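Local coordinates for methyltransferase WBDD (Escherichia coli, PDB 4AZS), which combines kinase and methyltransferase activities to regulate the chain length of the O9a O antigen, at residues A129-E132 with G133-D136; S161-A164 with D165-A169; G311-A314 with Q315-W318; L174-K177 with E178-F181. One frame throughout, in Å; residues are numbered along the deposited sequence.

Interaction 1: residues A129-E132 with G133-D136; sequences ALEE and GEFD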
# COMPACT_ATOMS: atom_id res chain seq x y z
N ALA A 129 9.20 28.78 27.61
CA ALA A 129 8.94 30.13 28.11
C ALA A 129 9.82 30.58 29.25
O ALA A 129 9.69 31.72 29.66
CB ALA A 129 7.50 30.24 28.57
N LEU A 130 10.61 29.68 29.83
CA LEU A 130 11.43 30.03 30.99
C LEU A 130 12.45 31.12 30.68
O LEU A 130 12.97 31.22 29.56
CB LEU A 130 12.14 28.81 31.55
CG LEU A 130 11.24 27.81 32.30
CD1 LEU A 130 12.06 26.59 32.67
CD2 LEU A 130 10.53 28.45 33.50
N GLU A 131 12.77 31.92 31.69
CA GLU A 131 13.85 32.87 31.56
C GLU A 131 14.91 32.54 32.58
O GLU A 131 14.63 32.17 33.72
CB GLU A 131 13.38 34.34 31.74
CG GLU A 131 12.16 34.67 30.91
CD GLU A 131 11.42 35.96 31.33
OE1 GLU A 131 11.98 36.78 32.13
OE2 GLU A 131 10.28 36.16 30.82
N GLU A 132 16.15 32.73 32.18
CA GLU A 132 17.26 32.44 33.01
C GLU A 132 17.22 33.29 34.28
O GLU A 132 16.96 34.45 34.20
CB GLU A 132 18.54 32.73 32.23
CG GLU A 132 19.80 32.56 33.08
CD GLU A 132 21.05 32.32 32.25
OE1 GLU A 132 20.99 32.31 30.99
OE2 GLU A 132 22.08 32.05 32.88
N GLY A 133 17.47 32.70 35.45
CA GLY A 133 17.41 33.45 36.73
C GLY A 133 16.06 33.43 37.41
O GLY A 133 15.94 33.78 38.56
N GLU A 134 15.02 33.07 36.69
CA GLU A 134 13.67 33.05 37.24
C GLU A 134 13.63 31.94 38.34
O GLU A 134 13.13 32.15 39.41
CB GLU A 134 12.71 32.84 36.06
CG GLU A 134 11.24 32.59 36.31
CD GLU A 134 10.42 32.41 35.00
OE1 GLU A 134 10.98 32.17 33.89
OE2 GLU A 134 9.17 32.45 35.10
N PHE A 135 14.23 30.79 38.09
CA PHE A 135 14.23 29.69 39.04
C PHE A 135 15.64 29.27 39.24
O PHE A 135 16.39 29.19 38.28
CB PHE A 135 13.43 28.53 38.47
CG PHE A 135 11.96 28.81 38.34
CD1 PHE A 135 11.11 28.77 39.47
CD2 PHE A 135 11.40 29.10 37.10
CE1 PHE A 135 9.76 29.07 39.35
CE2 PHE A 135 10.05 29.39 36.98
CZ PHE A 135 9.22 29.36 38.11
N ASP A 136 15.98 28.92 40.48
CA ASP A 136 17.31 28.42 40.88
C ASP A 136 17.39 26.90 40.73
O ASP A 136 18.38 26.38 40.27
CB ASP A 136 17.54 28.75 42.33
CG ASP A 136 17.32 30.22 42.64
OD1 ASP A 136 17.92 31.04 41.94
OD2 ASP A 136 16.50 30.53 43.56
O HOH W 1 14.78 29.85 35.46
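Glu134 reaches back to Glu131 because its CG stands anti to the backbone N (chi1 172°) and the chain beyond is extended, which carries the carboxylate to the start of the turn. There Glu131 N donates to Glu134 OE1 at 2.8 Å, an almost straight bond that meets the oxygen nearly along its C-O axis. The same two residues are joined through the backbone, Glu134 N to Glu131 O at 3.1 Å, closing a type II beta turn. Gly133 occupies the turn position with a positive phi (91°), where a CB would press on the carbonyl oxygen of Glu132. A water lies in hydrogen-bonding reach of Glu131 O (2.9 Å) and accepts from Phe135 N. Leu130 CD2 lies 3.6 Å from Phe135 CE2, near the ring plane at its edge, and both side chains also rest on Leu71 of strand 69-73. The Glu131 carboxylate turns away to Trp238 N of the second subunit. Of the two acidic groups, one thus accepts from a backbone N-H within the loop and the other serves the subunit interface; Glu131 OE1 and Glu134 OE1 stay 5.0 Å apart, which probably limits their mutual repulsion.

Interaction 2: residues S161-A164 with D165-A169; sequences SRLA and DVTQA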
# COMPACT_ATOMS: atom_id res chain seq x y z
N SER A 161 18.40 20.39 28.23
CA SER A 161 19.46 21.37 28.09
C SER A 161 18.98 22.77 28.41
O SER A 161 19.68 23.51 29.07
CB SER A 161 19.99 21.43 26.66
OG SER A 161 20.70 20.22 26.39
N ARG A 162 17.81 23.16 27.89
CA ARG A 162 17.32 24.49 28.16
C ARG A 162 17.00 24.61 29.64
O ARG A 162 17.35 25.59 30.28
CB ARG A 162 16.14 24.91 27.26
CG ARG A 162 15.65 26.33 27.57
CD ARG A 162 14.96 27.05 26.41
NE ARG A 162 15.30 28.48 26.47
CZ ARG A 162 14.63 29.39 27.19
NH1 ARG A 162 13.52 29.09 27.85
NH2 ARG A 162 15.07 30.62 27.25
N LEU A 163 16.39 23.59 30.22
CA LEU A 163 16.12 23.64 31.66
C LEU A 163 17.37 23.88 32.50
O LEU A 163 17.35 24.69 33.44
CB LEU A 163 15.43 22.36 32.11
CG LEU A 163 14.79 22.31 33.50
CD1 LEU A 163 13.75 23.41 33.65
CD2 LEU A 163 14.15 20.94 33.67
N ALA A 164 18.44 23.15 32.20
CA ALA A 164 19.71 23.37 32.82
C ALA A 164 20.31 24.75 32.52
O ALA A 164 20.84 25.40 33.41
CB ALA A 164 20.64 22.27 32.41
N ASP A 165 20.15 25.21 31.29
CA ASP A 165 20.65 26.54 30.87
C ASP A 165 20.04 27.65 31.71
O ASP A 165 20.75 28.59 32.03
CB ASP A 165 20.33 26.83 29.40
CG ASP A 165 21.23 26.05 28.43
OD1 ASP A 165 22.39 25.71 28.82
OD2 ASP A 165 20.79 25.81 27.28
N VAL A 166 18.76 27.52 32.09
CA VAL A 166 18.04 28.60 32.73
C VAL A 166 17.98 28.51 34.24
O VAL A 166 17.46 29.42 34.89
CB VAL A 166 16.61 28.78 32.19
CG1 VAL A 166 16.68 29.12 30.72
CG2 VAL A 166 15.71 27.56 32.48
N THR A 167 18.49 27.43 34.81
CA THR A 167 18.48 27.28 36.26
C THR A 167 19.87 27.12 36.80
O THR A 167 20.81 27.05 36.05
CB THR A 167 17.69 26.01 36.64
OG1 THR A 167 18.32 24.87 36.04
CG2 THR A 167 16.23 26.12 36.15
N GLN A 168 20.03 27.03 38.11
CA GLN A 168 21.32 26.70 38.69
C GLN A 168 21.51 25.20 38.87
O GLN A 168 22.66 24.70 38.90
CB GLN A 168 21.47 27.42 40.02
CG GLN A 168 21.63 28.91 39.86
CD GLN A 168 22.93 29.26 39.16
OE1 GLN A 168 23.98 28.85 39.56
NE2 GLN A 168 22.84 29.94 38.09
N ALA A 169 20.41 24.47 39.03
CA ALA A 169 20.44 23.03 39.31
C ALA A 169 19.14 22.40 38.88
O ALA A 169 18.07 23.03 38.93
CB ALA A 169 20.65 22.78 40.77
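One face of the Arg162 guanidinium carries Val166 CG1, which sits over the centre of the group about 4.0 Å above its plane; Arg162 CZ and Val166 CG1 are 4.1 Å apart. NH1 donates to the carbonyl oxygens of Ile127 and Leu130, while NE forms a salt bridge with Asp165 of the second subunit. The Asp165 of this chain returns that bridge to Arg162 of the second subunit, and its OD1 also takes a bond from Asn223. Arg162 and Val166 are one helical turn apart, and Val166 N donates to Arg162 O at 3.0 Å. One residue earlier in the same helix, Asp165 N bonds Ser161 O at 2.8 Å. The regular pattern then frays: Val166 N makes a weak second bond to Leu163 O, and Thr167 N a weak one to Ala164 O. With OG1 placed between its backbone N and carbonyl carbon (chi1 60°), Thr167 turns its hydroxyl back, and Thr167 OG1 donates to Leu163 O at 2.8 Å. The chemistry is therefore divided: a hydroxyl serves the Leu163 carbonyl near the end of the helix, and the charge on Arg162, with an aliphatic cover on one face, is probably balanced in part by Asp165 of the second subunit.

Interaction 3: residues G311-A314 with Q315-W318; sequences GENA and QSGW. With SO4 (sulfate ion), chain N.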
# COMPACT_ATOMS: atom_id res chain seq x y z
N GLY A 311 36.66 13.33 46.58
CA GLY A 311 35.80 12.26 47.05
C GLY A 311 35.61 11.25 45.93
O GLY A 311 35.92 11.51 44.78
N GLU A 312 35.10 10.09 46.28
CA GLU A 312 34.89 9.01 45.32
C GLU A 312 33.71 8.26 45.80
O GLU A 312 33.44 8.23 47.01
CB GLU A 312 36.06 8.03 45.24
CG GLU A 312 37.41 8.65 44.86
CD GLU A 312 38.50 7.59 44.69
OE1 GLU A 312 38.49 6.84 43.68
OE2 GLU A 312 39.37 7.49 45.58
N ASN A 313 32.99 7.66 44.86
CA ASN A 313 31.93 6.72 45.17
C ASN A 313 31.81 5.68 44.02
O ASN A 313 32.71 5.60 43.20
CB ASN A 313 30.65 7.50 45.42
CG ASN A 313 30.13 8.17 44.18
OD1 ASN A 313 30.46 7.79 43.07
ND2 ASN A 313 29.29 9.16 44.37
N ALA A 314 30.74 4.90 43.98
CA ALA A 314 30.70 3.77 43.05
C ALA A 314 30.73 4.23 41.60
O ALA A 314 31.33 3.58 40.77
CB ALA A 314 29.44 2.95 43.29
N GLN A 315 30.13 5.36 41.33
CA GLN A 315 29.91 5.86 39.95
C GLN A 315 31.03 6.69 39.40
O GLN A 315 31.29 6.70 38.20
CB GLN A 315 28.67 6.74 39.89
CG GLN A 315 27.39 5.96 40.09
CD GLN A 315 27.12 5.63 41.56
OE1 GLN A 315 26.74 4.51 41.89
NE2 GLN A 315 27.25 6.61 42.43
N SER A 316 31.68 7.41 40.28
CA SER A 316 32.62 8.45 39.89
C SER A 316 33.47 8.93 41.06
O SER A 316 33.24 8.61 42.23
CB SER A 316 31.82 9.66 39.41
OG SER A 316 30.99 10.11 40.46
N GLY A 317 34.43 9.76 40.71
CA GLY A 317 35.28 10.41 41.67
C GLY A 317 35.64 11.78 41.17
O GLY A 317 35.59 12.04 39.96
N TRP A 318 35.98 12.65 42.10
CA TRP A 318 36.30 14.01 41.77
C TRP A 318 37.39 14.56 42.63
O TRP A 318 37.63 14.11 43.78
CB TRP A 318 35.05 14.88 41.91
CG TRP A 318 34.45 14.76 43.26
CD1 TRP A 318 34.74 15.53 44.38
CD2 TRP A 318 33.53 13.73 43.72
NE1 TRP A 318 34.03 15.09 45.46
CE2 TRP A 318 33.28 14.00 45.13
CE3 TRP A 318 32.88 12.65 43.11
CZ2 TRP A 318 32.42 13.21 45.90
CZ3 TRP A 318 32.01 11.87 43.88
CH2 TRP A 318 31.78 12.14 45.25
S SO4 N . 29.34 3.94 47.37
O1 SO4 N . 29.81 2.62 46.84
O2 SO4 N . 28.52 3.67 48.58
O3 SO4 N . 28.55 4.73 46.40
O4 SO4 N . 30.54 4.72 47.73
O HOH W 2 27.30 9.28 41.96
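Asn313 and Ser316 meet around one amide oxygen. Asn313 CG stands between its backbone N and carbonyl carbon (chi1 68°), which swings OD1 inside the turn, where it accepts from two backbone donors. Ser316 N reaches Asn313 OD1 head-on at 3.1 Å, whereas Gln315 N comes to the same OD1 from 37° above the carbonyl plane. This double grip fixes the amide rotation and leaves ND2 to donate to a water, which also accepts from Gln315 NE2 at 2.7 Å. Gln315 bends at chi2 to bring NE2 there, while its OE1 bonds Ser23 of the third subunit. Ala314 N donates to O3 of a sulfate, probably from the crystallisation liquor, at 3.3 Å.

Trp318 takes a comparable first torsion, and its indole folds across the facing strand. Gly311 O lies 3.4 Å above the centre of the Trp318 ring, and Asn313 ND2 stands at its edge, with the amide plane 78° from that of the ring. A side chain at Gly311 would have no room beside Trp318 CZ2. The Gly311-Trp318 pair is hydrogen-bonded in both directions, with Trp318 N to Gly311 O at 2.9 Å, and Asn313 N donates to Ser316 O at 2.8 Å. These features define an antiparallel beta hairpin, joining strands 307-312 and 316-322 at the edge of the five-stranded antiparallel sheet characteristic of a protein kinase N-lobe.

Interaction 4: residues L174-K177 with E178-F181; sequences LAVK and EEPF. Unlike the reference sequence in segment 178-181: Phe181 (reference Leu).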
# COMPACT_ATOMS: atom_id res chain seq x y z
N LEU A 174 14.44 9.59 36.56
CA LEU A 174 14.20 9.13 35.21
C LEU A 174 13.82 7.66 35.14
O LEU A 174 14.51 6.80 35.68
CB LEU A 174 15.45 9.37 34.40
CG LEU A 174 15.83 10.85 34.29
CD1 LEU A 174 17.22 10.94 33.69
CD2 LEU A 174 14.85 11.64 33.44
N ALA A 175 12.71 7.39 34.47
CA ALA A 175 12.30 6.03 34.20
C ALA A 175 13.29 5.40 33.24
O ALA A 175 13.99 6.10 32.50
CB ALA A 175 10.90 5.98 33.62
N VAL A 176 13.32 4.07 33.24
CA VAL A 176 14.34 3.35 32.47
C VAL A 176 13.76 2.19 31.70
O VAL A 176 12.71 1.63 32.07
CB VAL A 176 15.44 2.78 33.38
CG1 VAL A 176 16.22 3.92 33.98
CG2 VAL A 176 14.81 1.93 34.45
N LYS A 177 14.47 1.82 30.64
CA LYS A 177 14.00 0.81 29.72
C LYS A 177 13.85 -0.57 30.38
O LYS A 177 13.10 -1.39 29.88
CB LYS A 177 14.87 0.73 28.47
CG LYS A 177 16.09 -0.13 28.60
CD LYS A 177 16.67 -0.46 27.22
CE LYS A 177 17.97 -1.29 27.32
NZ LYS A 177 18.91 -0.81 28.38
N GLU A 178 14.53 -0.82 31.51
CA GLU A 178 14.41 -2.14 32.16
C GLU A 178 13.06 -2.30 32.86
O GLU A 178 12.71 -3.37 33.29
CB GLU A 178 15.56 -2.33 33.18
CG GLU A 178 16.91 -2.54 32.52
CD GLU A 178 17.51 -1.27 31.86
OE1 GLU A 178 17.21 -0.12 32.23
OE2 GLU A 178 18.33 -1.45 30.96
N GLU A 179 12.32 -1.22 33.07
CA GLU A 179 10.99 -1.34 33.61
C GLU A 179 10.18 -2.21 32.66
O GLU A 179 10.40 -2.24 31.45
CB GLU A 179 10.42 0.05 33.87
CG GLU A 179 11.21 0.78 34.95
CD GLU A 179 10.56 2.09 35.38
OE1 GLU A 179 9.49 2.03 36.03
OE2 GLU A 179 11.13 3.16 35.03
N PRO A 180 9.30 -3.02 33.20
CA PRO A 180 8.77 -4.12 32.38
C PRO A 180 7.58 -3.71 31.43
O PRO A 180 7.06 -4.56 30.71
CB PRO A 180 8.28 -5.12 33.46
CG PRO A 180 7.82 -4.22 34.57
CD PRO A 180 8.84 -3.10 34.61
N PHE A 181 7.19 -2.44 31.41
CA PHE A 181 6.00 -2.02 30.65
C PHE A 181 6.25 -1.68 29.17
O PHE A 181 7.38 -1.44 28.75
CB PHE A 181 5.29 -0.86 31.35
CG PHE A 181 5.09 -1.10 32.81
CD1 PHE A 181 4.11 -1.97 33.25
CD2 PHE A 181 5.94 -0.56 33.73
CE1 PHE A 181 3.94 -2.25 34.60
CE2 PHE A 181 5.77 -0.80 35.10
CZ PHE A 181 4.76 -1.64 35.52
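Val176 and Glu179 satisfy each other twice. Val176 N donates to Glu179 OE2 at 3.0 Å, with an N-H...O angle of 160°, using the anti lone pair of that oxygen. In return Glu179 N donates to Val176 O, also at 3.0 Å; this second bond closes a type I beta turn. The other carboxylate oxygen, OE1, is taken by a salt bridge to Arg216, so both oxygens of the buried Glu179 carboxylate have partners, and the arginine would be expected to stabilise its negative charge. Glu179 CG stands beside its own backbone N (chi1 -65°), and the extended chain beyond carries OE2 back to Val176 N, with Glu179 CG packed 3.8 Å from Val176 CG2.

The two central residues of the turn form a separate charged pair. Lys177 NZ reaches Glu178 OE2 at 2.7 Å, arriving on the syn side but 29° out of the carboxylate plane. Bends at chi4 of the lysine and chi2 of the glutamate bring the groups together. Lys177 NZ has a second acid, Asp189, so the ammonium is held between two carboxylates. Glu178 OE1 instead lies against Val176 CB at 3.6 Å.

Glu178 also packs on Pro26 of the third subunit. Within its own chain the turn follows strand 169-173 and stands beside strand 216-222, the antiparallel neighbour of 169-173 in the central sheet: Arg216 and Pro217 of strand 216-222 touch Ala175 and Val176 respectively.

Along the chain the four contacts come in the order 1, 2, 4, 3, all in series, with none enclosing or crossing another. Interaction 1 closes the loop between helix 123-129 and strand 137-141; interaction 2 lies at the C-terminal part of helix 153-166 and leads into strand 169-173. These two touch, joined by Leu130 with Arg162 and Leu163 and by Asp136 with Gln168, and both meet the second subunit. Interaction 4 turns the chain after strand 169-173, its centre about 25 Å from that of interaction 2. Interaction 3 closes the hairpin of strands 307-312 and 316-322 in the kinase part; like interaction 4, it touches the third subunit.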